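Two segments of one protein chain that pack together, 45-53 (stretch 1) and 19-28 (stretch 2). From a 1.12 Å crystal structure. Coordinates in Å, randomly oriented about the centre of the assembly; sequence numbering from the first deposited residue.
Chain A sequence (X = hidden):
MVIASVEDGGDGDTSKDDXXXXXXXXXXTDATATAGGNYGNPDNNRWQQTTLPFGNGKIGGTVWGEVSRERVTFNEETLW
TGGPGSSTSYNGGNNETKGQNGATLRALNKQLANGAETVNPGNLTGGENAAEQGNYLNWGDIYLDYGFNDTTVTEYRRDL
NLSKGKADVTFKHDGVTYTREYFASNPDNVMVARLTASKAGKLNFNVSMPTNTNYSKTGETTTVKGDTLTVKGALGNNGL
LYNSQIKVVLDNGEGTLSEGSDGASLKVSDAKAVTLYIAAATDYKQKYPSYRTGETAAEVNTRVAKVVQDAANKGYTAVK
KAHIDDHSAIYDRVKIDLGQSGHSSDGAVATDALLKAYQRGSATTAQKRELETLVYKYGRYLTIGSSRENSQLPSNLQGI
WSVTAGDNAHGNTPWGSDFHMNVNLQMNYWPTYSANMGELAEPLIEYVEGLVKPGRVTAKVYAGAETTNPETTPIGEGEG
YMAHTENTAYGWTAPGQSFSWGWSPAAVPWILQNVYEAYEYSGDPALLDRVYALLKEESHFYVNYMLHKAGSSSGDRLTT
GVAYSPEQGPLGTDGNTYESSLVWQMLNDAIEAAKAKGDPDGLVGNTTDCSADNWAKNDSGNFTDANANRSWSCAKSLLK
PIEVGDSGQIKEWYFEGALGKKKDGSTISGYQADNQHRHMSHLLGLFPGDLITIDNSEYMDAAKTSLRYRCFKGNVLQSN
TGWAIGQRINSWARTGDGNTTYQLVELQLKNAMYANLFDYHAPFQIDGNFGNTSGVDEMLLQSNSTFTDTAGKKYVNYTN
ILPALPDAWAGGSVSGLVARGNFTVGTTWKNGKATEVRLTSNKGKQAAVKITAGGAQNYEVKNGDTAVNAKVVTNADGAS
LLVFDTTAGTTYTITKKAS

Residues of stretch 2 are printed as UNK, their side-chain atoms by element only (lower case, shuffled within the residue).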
# COMPACT_ATOMS: atom_id res chain seq x y z
N ASN A 45 15.67 6.07 15.95
CA ASN A 45 15.94 6.76 14.71
C ASN A 45 16.96 6.03 13.85
O ASN A 45 16.81 5.94 12.63
CB ASN A 45 16.41 8.19 14.95
CG ASN A 45 16.69 8.92 13.66
OD1 ASN A 45 15.78 9.11 12.84
ND2 ASN A 45 17.95 9.28 13.43
N ARG A 46 18.01 5.50 14.48
CA ARG A 46 19.00 4.72 13.75
C ARG A 46 18.33 3.53 13.07
O ARG A 46 18.61 3.24 11.90
CB ARG A 46 20.15 4.26 14.66
CG ARG A 46 21.31 3.61 13.90
CD ARG A 46 22.25 4.65 13.27
NE ARG A 46 22.97 5.43 14.28
CZ ARG A 46 23.75 6.48 14.00
NH1 ARG A 46 23.92 6.89 12.75
NH2 ARG A 46 24.35 7.12 14.99
N TRP A 47 17.45 2.84 13.80
CA TRP A 47 16.72 1.70 13.24
C TRP A 47 16.05 2.06 11.90
O TRP A 47 16.24 1.36 10.89
CB TRP A 47 15.67 1.17 14.23
CG TRP A 47 14.79 0.14 13.57
CD1 TRP A 47 15.06 -1.19 13.44
CD2 TRP A 47 13.54 0.36 12.90
NE1 TRP A 47 14.05 -1.81 12.75
CE2 TRP A 47 13.11 -0.88 12.40
CE3 TRP A 47 12.74 1.49 12.70
CZ2 TRP A 47 11.91 -1.02 11.68
CZ3 TRP A 47 11.55 1.35 11.99
CH2 TRP A 47 11.15 0.10 11.49
N GLN A 48 15.28 3.14 11.89
CA GLN A 48 14.45 3.44 10.72
C GLN A 48 15.25 3.91 9.52
O GLN A 48 14.80 3.76 8.38
CB GLN A 48 13.36 4.47 11.05
CG GLN A 48 13.88 5.87 11.31
CD GLN A 48 12.78 6.90 11.38
OE1 GLN A 48 11.65 6.67 10.94
NE2 GLN A 48 13.11 8.07 11.93
N GLN A 49 16.44 4.46 9.76
CA GLN A 49 17.23 5.04 8.67
C GLN A 49 18.26 4.09 8.07
O GLN A 49 18.74 4.32 6.95
CB GLN A 49 17.92 6.34 9.11
CG GLN A 49 16.95 7.41 9.58
CD GLN A 49 17.48 8.83 9.46
OE1 GLN A 49 18.31 9.13 8.59
NE2 GLN A 49 16.97 9.71 10.31
N THR A 50 18.61 3.03 8.80
CA THR A 50 19.82 2.27 8.46
C THR A 50 19.68 0.75 8.35
O THR A 50 20.56 0.11 7.75
CB THR A 50 20.99 2.57 9.44
OG1 THR A 50 20.69 1.99 10.72
CG2 THR A 50 21.22 4.06 9.61
N THR A 51 18.63 0.16 8.92
CA THR A 51 18.52 -1.30 8.94
C THR A 51 17.86 -1.85 7.68
O THR A 51 17.17 -1.12 6.96
CB THR A 51 17.78 -1.80 10.20
OG1 THR A 51 16.43 -1.33 10.18
CG2 THR A 51 18.48 -1.32 11.47
N LEU A 52 18.07 -3.13 7.42
CA LEU A 52 17.64 -3.73 6.16
C LEU A 52 16.55 -4.77 6.39
O LEU A 52 16.76 -5.73 7.12
CB LEU A 52 18.83 -4.31 5.39
CG LEU A 52 19.84 -3.26 4.90
CD1 LEU A 52 21.12 -3.91 4.38
CD2 LEU A 52 19.20 -2.37 3.82
N PRO A 53 15.37 -4.55 5.78
CA PRO A 53 14.20 -5.38 6.03
C PRO A 53 14.09 -6.63 5.17
O PRO A 53 14.48 -6.65 4.00
CB PRO A 53 13.04 -4.43 5.70
CG PRO A 53 13.58 -3.61 4.58
CD PRO A 53 15.05 -3.44 4.86
N UNK A 19 21.24 -5.38 -5.35
CA UNK A 19 21.66 -5.22 -3.96
C UNK A 19 21.53 -3.79 -3.46
O UNK A 19 21.89 -2.84 -4.16
c UNK A 19 22.76 -8.06 -4.21
c UNK A 19 23.14 -5.56 -3.82
c UNK A 19 25.84 -9.75 -3.36
c UNK A 19 25.99 -6.93 -3.00
c UNK A 19 24.80 -7.52 -3.46
c UNK A 19 27.07 -7.76 -2.72
n UNK A 19 23.49 -9.23 -4.09
c UNK A 19 26.99 -9.15 -2.90
c UNK A 19 24.75 -8.92 -3.63
c UNK A 19 23.52 -7.00 -3.82
N UNK A 20 21.04 -3.65 -2.24
CA UNK A 20 21.39 -2.50 -1.41
C UNK A 20 22.59 -2.97 -0.59
O UNK A 20 22.56 -4.07 -0.05
c UNK A 20 19.01 -1.42 -0.96
c UNK A 20 20.27 -2.12 -0.45
c UNK A 20 18.15 -2.35 -1.76
c UNK A 20 18.21 -0.86 0.20
N UNK A 21 23.65 -2.17 -0.53
CA UNK A 21 24.84 -2.61 0.19
C UNK A 21 25.61 -1.47 0.85
O UNK A 21 25.53 -0.32 0.43
c UNK A 21 30.03 -1.86 -1.52
c UNK A 21 25.74 -3.48 -0.70
c UNK A 21 25.75 -2.41 -3.02
c UNK A 21 26.35 -2.77 -1.85
c UNK A 21 27.86 -1.72 -3.21
c UNK A 21 29.08 -1.18 -3.64
n UNK A 21 26.65 -1.78 -3.84
c UNK A 21 27.71 -2.33 -1.95
c UNK A 21 28.82 -2.40 -1.09
c UNK A 21 30.15 -1.26 -2.78
N UNK A 22 26.33 -1.81 1.92
CA UNK A 22 26.96 -0.84 2.82
C UNK A 22 28.27 -1.38 3.33
O UNK A 22 28.40 -2.57 3.59
c UNK A 22 26.03 -0.51 4.00
c UNK A 22 23.71 -1.09 3.18
o UNK A 22 20.90 0.91 2.08
c UNK A 22 24.65 -0.11 3.53
c UNK A 22 22.14 0.58 2.56
c UNK A 22 22.47 -0.75 2.70
c UNK A 22 24.29 1.22 3.37
c UNK A 22 23.04 1.57 2.90
N UNK A 23 29.24 -0.48 3.49
CA UNK A 23 30.59 -0.85 3.93
C UNK A 23 30.77 -0.73 5.44
O UNK A 23 31.89 -0.83 5.95
c UNK A 23 31.62 0.02 3.20
c UNK A 23 31.64 -0.17 1.69
n UNK A 23 34.21 0.77 -0.99
c UNK A 23 32.92 0.27 -0.42
c UNK A 23 32.82 0.56 1.07
N UNK A 24 29.68 -0.53 6.17
CA UNK A 24 29.74 -0.41 7.63
C UNK A 24 28.40 -0.81 8.26
O UNK A 24 27.36 -0.76 7.58
c UNK A 24 29.09 2.09 7.84
o UNK A 24 29.74 2.61 5.58
n UNK A 24 27.53 2.45 6.02
c UNK A 24 28.82 2.40 6.37
c UNK A 24 30.15 1.01 8.05
N UNK A 25 28.41 -1.24 9.54
CA UNK A 25 27.18 -1.57 10.27
C UNK A 25 26.17 -0.43 10.34
O UNK A 25 26.51 0.73 10.11
c UNK A 25 27.68 -1.86 11.69
c UNK A 25 29.61 -1.49 10.36
c UNK A 25 29.08 -1.38 11.74
N UNK A 26 24.93 -0.77 10.67
CA UNK A 26 23.87 0.22 10.88
C UNK A 26 24.31 1.33 11.83
O UNK A 26 24.07 2.51 11.55
c UNK A 26 22.60 -0.45 11.39
N UNK A 27 24.96 0.96 12.93
CA UNK A 27 25.41 1.93 13.94
C UNK A 27 26.36 2.99 13.39
O UNK A 27 26.49 4.07 13.98
c UNK A 27 26.09 1.20 15.11
o UNK A 27 27.25 0.52 14.68
N UNK A 28 27.02 2.69 12.27
CA UNK A 28 27.99 3.60 11.66
C UNK A 28 27.50 4.19 10.34
O UNK A 28 28.26 4.85 9.62
n UNK A 28 32.36 2.17 13.31
c UNK A 28 31.37 1.81 12.49
c UNK A 28 29.32 2.88 11.45
c UNK A 28 30.03 2.47 12.74
o UNK A 28 31.53 1.00 11.58

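Position 19 carries one carbon leading into fused five- and six-membered rings of eight carbons and one nitrogen, an indole, so it is Trp19; its side chain is out of reach of stretch 1, which leaves room for so large a group at a partly exposed site.

Position 20 has four side-chain carbons, forked at the second, which makes it Leu20. Its CA-to-CB bond points toward stretch 1, and its CD2 lies 4.0 Å from CD2 of Leu52, an apolar contact suited to a branched aliphatic chain in a buried place.

Position 21 again has one carbon, then fused rings of eight carbons and one nitrogen, an indole, now on a CA-to-CB bond directed away, as alternation along a strand gives; this is Trp21, buried against other parts of the structure.

Position 22 returns to the near side with one carbon, a six-carbon ring and a single oxygen on the ring: Tyr22. Its CE2 sits 3.8 Å from CD2 of Leu52, so the aromatic carbons serve as an apolar surface, while OH is hydrogen-bonded elsewhere in the structure.

Position 23 has four carbons in a row ending in nitrogen. It is Lys23, exposed and out of reach, where a charged amine can remain in solvent.

At position 24 three carbons end in one oxygen and one nitrogen. The two elements identify an amide and hence Gln24, also out of reach of stretch 1, its polar end suited to a partly exposed site.

Three carbons at position 25 close a ring onto the backbone nitrogen, giving Pro25. Its CA-to-CB bond points away from stretch 1, and its phi of -57° fits such a ring; its O accepts a backbone hydrogen bond from N of position 28, 3.0 Å away.

Position 26 has a single side-chain carbon, CB, which lies 3.2 Å from OG1 of Thr50 and 4.2 Å from CG2 of Thr51. It is Ala26, whose small methyl suits a CA only 5.1 Å from CA of Thr50.

One carbon and one oxygen at position 27 mark Ser27. Its CA-to-CB bond points away and OG is hydrogen-bonded elsewhere in the structure, but the backbone O lies over one face of the Arg46 guanidinium, 3.6 Å from CZ.

Position 28 has three carbons and a terminal oxygen and nitrogen, another amide: Gln28, its CA-to-CB bond pointing away, its polar end suited to exposure.

The contact works by close fit, with no hydrogen bond crossing it. Thr50 OG1 donates to Arg46 O at 2.7 Å within its own helix, and the same OG1 packs against CB of Ala26. Arg46 extends past the 3-10 segment, its CD 3.3 Å from Ala26 O, while Leu52 meets both Leu20 and Tyr22 on the strand.

Stretch 2 (19-28) WLWYKQPASQ
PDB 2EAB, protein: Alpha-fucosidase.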